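Enoyl-CoA hydratase/isomerase family protein (Mycobacterium tuberculosis, PDB 4FN7) probably catalyses the reversible hydration of unsaturated acyl-CoA thioesters in lipid metabolism, as a trimeric member of the crotonase superfamily. Local coordinates at residues 1-5 and 17-21; 73-77 and 225-229; 90-95 and 203-208; 122-128 and 161-166. The contacts are given in a common frame with arbitrary orientation. Residues are numbered along the deposited sequence.

Overall arrangement
Along the chain, interaction 1 closes first, at the edge hairpin of the six-stranded sheet. Interaction 2 then spans most of what follows, joining the start of helix 73-90 to helix 225-228; interaction 3, nested inside it, sets the loop between helix 73-90 and strand 96-100 against helix 200-223; interaction 4, nested inside interaction 3, pairs two strands of the small sheet. Their centres lie 23 to 29 Å apart and none touches another, so they hold separate regions of one crotonase fold. Interactions 3 and 4 lie on opposite sides of the chain's centre. Interactions 2, 3 and 4 also reach neighbouring subunits of the trimer.

Interaction 1: 1-5 and 17-21; sequences MSDPV and SMDDG
The backbone pairing is antiparallel and short. V5 and M18 form a non-hydrogen-bonded pair with CA atoms 4.7 Å apart, and P4 lies across from D20 (CA to CA 4.2 Å). One direct hydrogen bond closes it, D19 N to P4 O at 2.8 Å; proline has no amide hydrogen to donate, but its carbonyl accepts. V5 CA also approaches S17 O at 3.3 Å in a CA-H...O contact. The apolar contact is V5 (t) CG2 to M18 CG at 4.4 Å, both on the sheet face that packs on helix 28-44; P4 CB meets D20 CB, the aspartate's methylene, in van der Waals contact at 3.9 Å. Beyond the paired residues, polar links continue: a water bridges M1 N (2.8 Å) and D20 O (3.3 Å), and D19 OD1 accepts from G21 N at 2.8 Å, an Asx turn. G21 has phi 79°, readily adopted without a side chain. This is the open end of a beta hairpin, strands 5-10 and 13-18, at the edge of the crotonase sheet.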
loop_
_atom_site.group_PDB
_atom_site.type_symbol
_atom_site.label_atom_id
_atom_site.label_comp_id
_atom_site.label_asym_id
_atom_site.label_seq_id
_atom_site.Cartn_x
_atom_site.Cartn_y
_atom_site.Cartn_z
ATOM N N MET A 1 32.445 12.631 -18.692
ATOM C CA MET A 1 32.578 13.904 -17.994
ATOM C C MET A 1 33.421 13.785 -16.738
ATOM O O MET A 1 33.338 12.808 -15.999
ATOM C CB MET A 1 31.214 14.491 -17.672
ATOM C CG MET A 1 31.260 15.849 -17.026
ATOM S SD MET A 1 30.909 15.741 -15.268
ATOM C CE MET A 1 30.457 17.450 -14.919
ATOM N N SER A 2 34.212 14.822 -16.507
ATOM C CA SER A 2 35.365 14.760 -15.627
ATOM C C SER A 2 35.030 14.690 -14.146
ATOM O O SER A 2 35.762 14.083 -13.369
ATOM C CB SER A 2 36.256 15.969 -15.898
ATOM O OG SER A 2 36.354 16.204 -17.294
ATOM N N ASP A 3 33.937 15.333 -13.752
ATOM C CA ASP A 3 33.549 15.384 -12.350
ATOM C C ASP A 3 32.039 15.304 -12.272
ATOM O O ASP A 3 31.359 16.324 -12.186
ATOM C CB ASP A 3 34.053 16.669 -11.699
ATOM C CG ASP A 3 35.564 16.729 -11.638
ATOM O OD1 ASP A 3 36.151 16.059 -10.764
ATOM O OD2 ASP A 3 36.168 17.438 -12.467
ATOM N N PRO A 4 31.510 14.080 -12.320
ATOM C CA PRO A 4 30.072 13.874 -12.492
ATOM C C PRO A 4 29.226 14.192 -11.265
ATOM O O PRO A 4 28.012 14.260 -11.398
ATOM C CB PRO A 4 29.975 12.387 -12.850
ATOM C CG PRO A 4 31.184 11.775 -12.219
ATOM C CD PRO A 4 32.262 12.813 -12.357
ATOM N N VAL A 5 29.846 14.384 -10.104
ATOM C CA VAL A 5 29.103 14.749 -8.905
ATOM C C VAL A 5 29.746 15.934 -8.206
ATOM O O VAL A 5 30.960 15.970 -8.017
ATOM C CB VAL A 5 29.029 13.580 -7.911
ATOM C CG1 VAL A 5 28.342 14.019 -6.624
ATOM C CG2 VAL A 5 28.298 12.407 -8.528
ATOM N N SER A 17 24.987 16.977 -6.308
ATOM C CA SER A 17 24.365 17.137 -7.616
ATOM C C SER A 17 25.040 16.280 -8.666
ATOM O O SER A 17 26.260 16.350 -8.852
ATOM C CB SER A 17 24.404 18.602 -8.050
ATOM O OG SER A 17 23.491 19.369 -7.294
ATOM N N MET A 18 24.230 15.478 -9.355
ATOM C CA MET A 18 24.706 14.657 -10.456
ATOM C C MET A 18 24.620 15.431 -11.760
ATOM O O MET A 18 23.554 15.936 -12.126
ATOM C CB MET A 18 23.851 13.393 -10.581
ATOM C CG MET A 18 23.951 12.435 -9.406
ATOM S SD MET A 18 22.927 10.967 -9.653
ATOM C CE MET A 18 21.286 11.673 -9.492
ATOM N N ASP A 19 25.742 15.530 -12.464
ATOM C CA ASP A 19 25.725 16.036 -13.826
ATOM C C ASP A 19 26.929 15.524 -14.587
ATOM O O ASP A 19 28.005 16.110 -14.515
ATOM C CB ASP A 19 25.709 17.565 -13.855
ATOM C CG ASP A 19 25.651 18.113 -15.264
ATOM O OD1 ASP A 19 25.468 17.311 -16.206
ATOM O OD2 ASP A 19 25.779 19.336 -15.439
ATOM N N ASP A 20 26.760 14.421 -15.309
ATOM C CA ASP A 20 27.858 13.900 -16.107
ATOM C C ASP A 20 27.819 14.448 -17.528
ATOM O O ASP A 20 28.544 13.976 -18.396
ATOM C CB ASP A 20 27.878 12.365 -16.105
ATOM C CG ASP A 20 26.751 11.754 -16.915
ATOM O OD1 ASP A 20 25.804 12.477 -17.286
ATOM O OD2 ASP A 20 26.815 10.530 -17.160
ATOM N N GLY A 21 26.973 15.451 -17.750
ATOM C CA GLY A 21 26.836 16.071 -19.053
ATOM C C GLY A 21 25.989 15.267 -20.021
ATOM O O GLY A 21 25.802 15.666 -21.172
HETATM O O HOH W 1 30.109 11.151 -18.795
#

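Interaction 2: 73-77 and 225-229; sequences QPAID and IAAEF
I76 lays its CG1 over one face of the F229 ring, 4.0 Å from the centroid and 25° off the normal, a CH-pi contact in which CG1 comes to 3.7 Å from F229 CD2. Segment 73-77 is the regular first turn of a helix, with D77 N bonded to Q73 O at 2.8 Å. Segment 225-229 is a weakly bonded helical turn over about 225-228; F229 leaves it at phi -94°, psi 14°, its CA-to-CB bond pointing toward 73-77 and chi1 near -81° (m). The backbones are nearest at I76 and A226, whose CA atoms are 6.0 Å apart, a spacing that the small alanine permits. I76 is m,t, so its extended CD1 reaches A226 CA at 3.8 Å and A226 CB at 4.1 Å, while CG2 meets I225 CG2 at 3.9 Å. A75, short enough to leave room for the ring, places CB 3.8 Å from F229 CE1. No hydrogen bond crosses: the contact is entirely apolar. On the outer side of helix 73-90, Q73 NE2 instead bonds D77 OD1 at 2.8 Å, one turn on. The packing brings the C-terminal helix 225-228 against the start of helix 73-90, where I225 also touches R80 and F83 and F229 touches L79; E228 bonds the backbone of Y139 and forms a salt bridge with R209 of the second subunit.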
loop_
_atom_site.group_PDB
_atom_site.type_symbol
_atom_site.label_atom_id
_atom_site.label_comp_id
_atom_site.label_asym_id
_atom_site.label_seq_id
_atom_site.Cartn_x
_atom_site.Cartn_y
_atom_site.Cartn_z
ATOM N N GLN A 73 30.730 -10.017 -15.134
ATOM C CA GLN A 73 31.201 -9.432 -13.885
ATOM C C GLN A 73 31.059 -7.908 -13.841
ATOM O O GLN A 73 30.684 -7.359 -12.804
ATOM C CB GLN A 73 32.635 -9.864 -13.567
ATOM C CG GLN A 73 33.018 -9.654 -12.104
ATOM C CD GLN A 73 32.113 -10.420 -11.149
ATOM O OE1 GLN A 73 31.800 -11.590 -11.377
ATOM N NE2 GLN A 73 31.689 -9.761 -10.074
ATOM N N PRO A 74 31.359 -7.217 -14.955
ATOM C CA PRO A 74 31.144 -5.765 -14.926
ATOM C C PRO A 74 29.692 -5.380 -14.623
ATOM O O PRO A 74 29.455 -4.403 -13.910
ATOM C CB PRO A 74 31.533 -5.328 -16.341
ATOM C CG PRO A 74 32.539 -6.354 -16.776
ATOM C CD PRO A 74 32.042 -7.650 -16.189
ATOM N N ALA A 75 28.738 -6.139 -15.153
ATOM C CA ALA A 75 27.327 -5.871 -14.893
ATOM C C ALA A 75 26.977 -6.213 -13.450
ATOM O O ALA A 75 26.281 -5.455 -12.782
ATOM C CB ALA A 75 26.442 -6.648 -15.855
ATOM N N ILE A 76 27.464 -7.357 -12.974
ATOM C CA ILE A 76 27.252 -7.758 -11.583
ATOM C C ILE A 76 27.772 -6.679 -10.638
ATOM O O ILE A 76 27.088 -6.264 -9.702
ATOM C CB ILE A 76 27.965 -9.090 -11.267
ATOM C CG1 ILE A 76 27.251 -10.253 -11.957
ATOM C CG2 ILE A 76 28.022 -9.329 -9.770
ATOM C CD1 ILE A 76 28.002 -11.582 -11.869
ATOM N N ASP A 77 28.997 -6.230 -10.879
ATOM C CA ASP A 77 29.602 -5.208 -10.032
ATOM C C ASP A 77 28.823 -3.897 -10.058
ATOM O O ASP A 77 28.650 -3.258 -9.024
ATOM C CB ASP A 77 31.052 -4.955 -10.451
ATOM C CG ASP A 77 31.962 -6.134 -10.160
ATOM O OD1 ASP A 77 31.573 -7.009 -9.360
ATOM O OD2 ASP A 77 33.075 -6.177 -10.726
ATOM N N ILE A 225 22.924 -11.178 -6.521
ATOM C CA ILE A 225 23.080 -10.656 -7.876
ATOM C C ILE A 225 23.839 -11.615 -8.784
ATOM O O ILE A 225 23.425 -11.858 -9.919
ATOM C CB ILE A 225 23.779 -9.282 -7.903
ATOM C CG1 ILE A 225 22.854 -8.195 -7.356
ATOM C CG2 ILE A 225 24.197 -8.928 -9.330
ATOM C CD1 ILE A 225 21.605 -7.993 -8.173
ATOM N N ALA A 226 24.955 -12.154 -8.300
ATOM C CA ALA A 226 25.751 -13.062 -9.121
ATOM C C ALA A 226 24.946 -14.293 -9.530
ATOM O O ALA A 226 25.071 -14.779 -10.657
ATOM C CB ALA A 226 27.028 -13.468 -8.396
ATOM N N ALA A 227 24.120 -14.797 -8.619
ATOM C CA ALA A 227 23.275 -15.949 -8.918
ATOM C C ALA A 227 22.241 -15.610 -9.989
ATOM O O ALA A 227 21.881 -16.462 -10.806
ATOM C CB ALA A 227 22.591 -16.457 -7.657
ATOM N N GLU A 228 21.763 -14.369 -9.975
ATOM C CA GLU A 228 20.820 -13.905 -10.988
ATOM C C GLU A 228 21.460 -13.957 -12.369
ATOM O O GLU A 228 20.768 -14.082 -13.380
ATOM C CB GLU A 228 20.337 -12.481 -10.693
ATOM C CG GLU A 228 19.311 -12.366 -9.572
ATOM C CD GLU A 228 18.472 -11.100 -9.685
ATOM O OE1 GLU A 228 17.922 -10.851 -10.781
ATOM O OE2 GLU A 228 18.362 -10.355 -8.684
ATOM N N PHE A 229 22.785 -13.858 -12.403
ATOM C CA PHE A 229 23.529 -13.927 -13.655
ATOM C C PHE A 229 24.004 -15.347 -13.942
ATOM O O PHE A 229 24.856 -15.566 -14.805
ATOM C CB PHE A 229 24.717 -12.961 -13.634
ATOM C CG PHE A 229 24.345 -11.539 -13.943
ATOM C CD1 PHE A 229 24.574 -11.010 -15.202
ATOM C CD2 PHE A 229 23.758 -10.736 -12.981
ATOM C CE1 PHE A 229 24.229 -9.704 -15.494
ATOM C CE2 PHE A 229 23.412 -9.431 -13.267
ATOM C CZ PHE A 229 23.647 -8.915 -14.525
#

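Interaction 3: 90-95 and 203-208; sequences LSYPKP and HAATKL
K207 (p,t,m,t) sends its long chain from the helix toward the loop, so that NZ donates to Y92 O at 2.8 Å and, within its own helix, to H203 NE2 at 2.9 Å; K207 NZ also lies 3.0 Å from K94 O. A lysine suits this place because its long chain carries a positive amine to the Y92 carbonyl, the H203 ring nitrogen and the carboxylate of D116, with which it forms a salt bridge. H203, one turn earlier (chi1 169°, t), has P95 CG over its ring face, 3.8 Å from the centroid and 20° off the normal, a CH-pi contact. This non-helical linker, 91-95, joins helix 73-90 to strand 96-100 of the crotonase sheet, and helix 200-223 packs on it. Here P93 and A204 approach to 4.5 Å between CA atoms, which the small alanine allows, with P93 CB to A204 CB at 4.0 Å. L208 (m,t) extends CD2 to 3.7 Å from S91 CB. A water bridges S91 O (2.9 Å) and A204 O (3.1 Å). H203 ND1 bonds G159 O of the third subunit.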
loop_
_atom_site.group_PDB
_atom_site.type_symbol
_atom_site.label_atom_id
_atom_site.label_comp_id
_atom_site.label_asym_id
_atom_site.label_seq_id
_atom_site.Cartn_x
_atom_site.Cartn_y
_atom_site.Cartn_z
ATOM N N LEU A 90 18.905 4.496 2.044
ATOM C CA LEU A 90 17.705 4.120 2.788
ATOM C C LEU A 90 17.987 3.991 4.280
ATOM O O LEU A 90 17.087 4.154 5.098
ATOM C CB LEU A 90 17.134 2.804 2.260
ATOM C CG LEU A 90 16.258 2.908 1.004
ATOM C CD1 LEU A 90 15.996 1.527 0.410
ATOM C CD2 LEU A 90 14.948 3.632 1.279
ATOM N N SER A 91 19.239 3.695 4.627
ATOM C CA SER A 91 19.594 3.544 6.032
ATOM C C SER A 91 20.308 4.779 6.580
ATOM O O SER A 91 20.736 4.796 7.736
ATOM C CB SER A 91 20.448 2.293 6.234
ATOM O OG SER A 91 21.666 2.396 5.526
ATOM N N TYR A 92 20.410 5.817 5.761
ATOM C CA TYR A 92 21.189 6.999 6.123
ATOM C C TYR A 92 20.648 7.654 7.394
ATOM O O TYR A 92 19.447 7.842 7.524
ATOM C CB TYR A 92 21.221 7.991 4.954
ATOM C CG TYR A 92 22.394 8.931 5.045
ATOM C CD1 TYR A 92 23.685 8.470 4.822
ATOM C CD2 TYR A 92 22.222 10.264 5.390
ATOM C CE1 TYR A 92 24.774 9.314 4.933
ATOM C CE2 TYR A 92 23.308 11.115 5.497
ATOM C CZ TYR A 92 24.576 10.632 5.268
ATOM O OH TYR A 92 25.653 11.482 5.390
ATOM N N PRO A 93 21.541 8.009 8.337
ATOM C CA PRO A 93 21.045 8.498 9.631
ATOM C C PRO A 93 20.518 9.938 9.622
ATOM O O PRO A 93 20.036 10.400 10.657
ATOM C CB PRO A 93 22.268 8.373 10.550
ATOM C CG PRO A 93 23.419 8.430 9.643
ATOM C CD PRO A 93 22.998 7.796 8.346
ATOM N N LYS A 94 20.616 10.631 8.492
ATOM C CA LYS A 94 20.078 11.977 8.363
ATOM C C LYS A 94 18.982 11.969 7.311
ATOM O O LYS A 94 18.990 11.114 6.416
ATOM C CB LYS A 94 21.169 12.950 7.914
ATOM C CG LYS A 94 22.492 12.791 8.633
ATOM C CD LYS A 94 22.407 13.165 10.112
ATOM C CE LYS A 94 23.734 12.925 10.822
ATOM N NZ LYS A 94 24.841 13.700 10.204
ATOM N N PRO A 95 18.045 12.925 7.390
ATOM C CA PRO A 95 17.038 12.978 6.327
ATOM C C PRO A 95 17.682 13.181 4.954
ATOM O O PRO A 95 18.656 13.934 4.818
ATOM C CB PRO A 95 16.194 14.193 6.707
ATOM C CG PRO A 95 16.329 14.287 8.200
ATOM C CD PRO A 95 17.760 13.884 8.473
ATOM N N HIS A 203 14.877 10.206 14.399
ATOM C CA HIS A 203 14.702 10.031 12.963
ATOM C C HIS A 203 15.456 8.800 12.469
ATOM O O HIS A 203 14.895 7.949 11.766
ATOM C CB HIS A 203 15.192 11.268 12.206
ATOM C CG HIS A 203 15.292 11.057 10.727
ATOM N ND1 HIS A 203 14.183 10.931 9.915
ATOM C CD2 HIS A 203 16.369 10.908 9.920
ATOM C CE1 HIS A 203 14.577 10.729 8.669
ATOM N NE2 HIS A 203 15.897 10.720 8.642
ATOM N N ALA A 204 16.730 8.708 12.830
ATOM C CA ALA A 204 17.579 7.613 12.380
ATOM C C ALA A 204 17.054 6.269 12.858
ATOM O O ALA A 204 17.010 5.304 12.096
ATOM C CB ALA A 204 19.007 7.827 12.859
ATOM N N ALA A 205 16.653 6.196 14.121
ATOM C CA ALA A 205 16.179 4.934 14.677
ATOM C C ALA A 205 14.838 4.538 14.076
ATOM O O ALA A 205 14.616 3.373 13.740
ATOM C CB ALA A 205 16.068 5.032 16.182
ATOM N N THR A 206 13.943 5.511 13.947
ATOM C CA THR A 206 12.603 5.254 13.430
ATOM C C THR A 206 12.638 4.833 11.959
ATOM O O THR A 206 11.953 3.882 11.565
ATOM C CB THR A 206 11.680 6.478 13.656
ATOM O OG1 THR A 206 11.584 6.739 15.063
ATOM C CG2 THR A 206 10.280 6.228 13.110
ATOM N N LYS A 207 13.447 5.504 11.147
ATOM C CA LYS A 207 13.480 5.148 9.732
ATOM C C LYS A 207 13.979 3.720 9.541
ATOM O O LYS A 207 13.466 2.995 8.687
ATOM C CB LYS A 207 14.281 6.154 8.897
ATOM C CG LYS A 207 15.787 6.062 9.040
ATOM C CD LYS A 207 16.464 7.351 8.591
ATOM C CE LYS A 207 16.299 7.582 7.094
ATOM N NZ LYS A 207 16.980 8.844 6.654
ATOM N N LEU A 208 14.960 3.299 10.338
ATOM C CA LEU A 208 15.436 1.917 10.260
ATOM C C LEU A 208 14.329 0.931 10.640
ATOM O O LEU A 208 14.153 -0.094 9.981
ATOM C CB LEU A 208 16.683 1.706 11.124
ATOM C CG LEU A 208 17.928 2.459 10.656
ATOM C CD1 LEU A 208 19.071 2.241 11.626
ATOM C CD2 LEU A 208 18.332 2.032 9.246
HETATM O O HOH W 2 19.620 5.539 10.357
#

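Interaction 4: 122-128 and 161-166; sequences HAYNIQA and AKTFFG
A161, just past a helix end with positive phi (51°), begins the pairing, in which the two segments run antiparallel, their end-to-end directions 164° apart: its O accepts from Q127 NE2 at 2.9 Å, and its CA lies 3.3 Å from A128 O in a CA-H...O contact. Q127 reaches it because its chi1 and chi2 are both t, extending the amide. At K162 the backbone O is bridged by a water (2.7 Å) to A128 N (2.8 Å), while its CA-to-CB bond points away from 122-128. T163 lies across from Q127 (CA to CA 4.6 Å) and sets CG2 3.6 Å from N125 CG. F164 then forms an antiparallel hydrogen-bonded pair with I126: I126 N to F164 O is 2.8 Å and F164 N to I126 O 2.9 Å, their CA atoms 5.2 Å apart. Both bulky side chains (each chi1 m) leave the same face and suit the buried side, packing on A169 of helix 166-172. F165 (chi1 p) turns the edge of its ring to the face of H122, an offset edge-to-face pair with centroids 5.6 Å apart and planes at 88°. At G166, phi 51° and psi -126° suit a residue without CB, and a CB would strike H122; a water links its N to Y124 O, 2.8 Å to each. With strand 103-105 beyond 126-127, this forms the small second sheet of the crotonase fold.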
loop_
_atom_site.group_PDB
_atom_site.type_symbol
_atom_site.label_atom_id
_atom_site.label_comp_id
_atom_site.label_asym_id
_atom_site.label_seq_id
_atom_site.Cartn_x
_atom_site.Cartn_y
_atom_site.Cartn_z
ATOM N N HIS A 122 5.761 18.337 -12.496
ATOM C CA HIS A 122 4.619 17.608 -13.032
ATOM C C HIS A 122 4.973 16.706 -14.202
ATOM O O HIS A 122 4.486 15.582 -14.291
ATOM C CB HIS A 122 3.525 18.584 -13.474
ATOM C CG HIS A 122 2.448 17.944 -14.294
ATOM N ND1 HIS A 122 2.434 17.991 -15.672
ATOM C CD2 HIS A 122 1.358 17.229 -13.931
ATOM C CE1 HIS A 122 1.377 17.339 -16.122
ATOM N NE2 HIS A 122 0.707 16.867 -15.086
ATOM N N ALA A 123 5.811 17.202 -15.105
ATOM C CA ALA A 123 6.054 16.502 -16.364
ATOM C C ALA A 123 7.118 15.403 -16.297
ATOM O O ALA A 123 7.287 14.643 -17.255
ATOM C CB ALA A 123 6.394 17.502 -17.467
ATOM N N TYR A 124 7.832 15.306 -15.180
ATOM C CA TYR A 124 8.957 14.375 -15.105
ATOM C C TYR A 124 8.504 12.927 -14.966
ATOM O O TYR A 124 7.790 12.557 -14.031
ATOM C CB TYR A 124 9.936 14.743 -13.975
ATOM C CG TYR A 124 10.521 16.139 -14.065
ATOM C CD1 TYR A 124 10.430 16.882 -15.237
ATOM C CD2 TYR A 124 11.165 16.709 -12.975
ATOM C CE1 TYR A 124 10.958 18.159 -15.317
ATOM C CE2 TYR A 124 11.696 17.985 -13.040
ATOM C CZ TYR A 124 11.590 18.709 -14.212
ATOM O OH TYR A 124 12.120 19.983 -14.282
ATOM N N ASN A 125 8.945 12.109 -15.912
ATOM C CA ASN A 125 8.585 10.704 -15.944
ATOM C C ASN A 125 9.436 9.867 -15.011
ATOM O O ASN A 125 10.647 10.059 -14.916
ATOM C CB ASN A 125 8.715 10.171 -17.364
ATOM C CG ASN A 125 7.662 10.720 -18.286
ATOM O OD1 ASN A 125 6.572 11.085 -17.863
ATOM N ND2 ASN A 125 7.974 10.757 -19.562
ATOM N N ILE A 126 8.786 8.934 -14.331
ATOM C CA ILE A 126 9.465 8.011 -13.438
ATOM C C ILE A 126 9.016 6.610 -13.839
ATOM O O ILE A 126 7.813 6.338 -13.952
ATOM C CB ILE A 126 9.113 8.303 -11.973
ATOM C CG1 ILE A 126 9.397 9.782 -11.663
ATOM C CG2 ILE A 126 9.904 7.386 -11.050
ATOM C CD1 ILE A 126 8.728 10.294 -10.426
ATOM N N GLN A 127 9.976 5.733 -14.104
ATOM C CA GLN A 127 9.653 4.464 -14.745
ATOM C C GLN A 127 10.754 3.443 -14.536
ATOM O O GLN A 127 11.931 3.743 -14.734
ATOM C CB GLN A 127 9.469 4.675 -16.251
ATOM C CG GLN A 127 9.050 3.420 -17.010
ATOM C CD GLN A 127 9.291 3.523 -18.505
ATOM O OE1 GLN A 127 10.040 4.383 -18.971
ATOM N NE2 GLN A 127 8.664 2.634 -19.268
ATOM N N ALA A 128 10.363 2.236 -14.136
ATOM C CA ALA A 128 11.248 1.082 -14.241
ATOM C C ALA A 128 10.989 0.479 -15.622
ATOM O O ALA A 128 10.019 -0.257 -15.804
ATOM C CB ALA A 128 10.954 0.064 -13.140
ATOM N N ALA A 161 6.133 -2.114 -16.776
ATOM C CA ALA A 161 7.048 -0.993 -17.001
ATOM C C ALA A 161 6.284 0.326 -17.110
ATOM O O ALA A 161 6.602 1.176 -17.940
ATOM C CB ALA A 161 7.889 -1.239 -18.256
ATOM N N LYS A 162 5.268 0.495 -16.272
ATOM C CA LYS A 162 4.425 1.682 -16.364
ATOM C C LYS A 162 5.199 2.972 -16.084
ATOM O O LYS A 162 6.048 3.021 -15.193
ATOM C CB LYS A 162 3.221 1.573 -15.421
ATOM C CG LYS A 162 2.325 2.807 -15.479
ATOM C CD LYS A 162 1.086 2.647 -14.630
ATOM C CE LYS A 162 0.278 3.931 -14.567
ATOM N NZ LYS A 162 -0.931 3.744 -13.724
ATOM N N THR A 163 4.911 4.008 -16.863
ATOM C CA THR A 163 5.492 5.325 -16.627
ATOM C C THR A 163 4.545 6.164 -15.787
ATOM O O THR A 163 3.351 6.222 -16.065
ATOM C CB THR A 163 5.771 6.063 -17.947
ATOM O OG1 THR A 163 6.712 5.312 -18.719
ATOM C CG2 THR A 163 6.350 7.438 -17.670
ATOM N N PHE A 164 5.087 6.799 -14.750
ATOM C CA PHE A 164 4.318 7.663 -13.862
ATOM C C PHE A 164 4.854 9.087 -13.958
ATOM O O PHE A 164 6.027 9.297 -14.251
ATOM C CB PHE A 164 4.437 7.181 -12.409
ATOM C CG PHE A 164 3.987 5.763 -12.194
ATOM C CD1 PHE A 164 2.735 5.489 -11.666
ATOM C CD2 PHE A 164 4.834 4.705 -12.485
ATOM C CE1 PHE A 164 2.324 4.179 -11.456
ATOM C CE2 PHE A 164 4.429 3.399 -12.278
ATOM C CZ PHE A 164 3.180 3.136 -11.760
ATOM N N PHE A 165 3.996 10.065 -13.698
ATOM C CA PHE A 165 4.438 11.449 -13.617
ATOM C C PHE A 165 3.406 12.260 -12.858
ATOM O O PHE A 165 2.235 11.894 -12.814
ATOM C CB PHE A 165 4.663 12.033 -15.015
ATOM C CG PHE A 165 3.420 12.105 -15.852
ATOM C CD1 PHE A 165 2.659 13.263 -15.882
ATOM C CD2 PHE A 165 3.013 11.020 -16.618
ATOM C CE1 PHE A 165 1.512 13.337 -16.659
ATOM C CE2 PHE A 165 1.867 11.090 -17.395
ATOM C CZ PHE A 165 1.117 12.251 -17.413
ATOM N N GLY A 166 3.840 13.358 -12.250
ATOM C CA GLY A 166 2.906 14.285 -11.634
ATOM C C GLY A 166 1.932 13.590 -10.698
ATOM O O GLY A 166 2.338 12.848 -9.802
HETATM O O HOH W 3 6.583 13.832 -11.893
HETATM O O HOH W 4 7.716 1.589 -13.685
#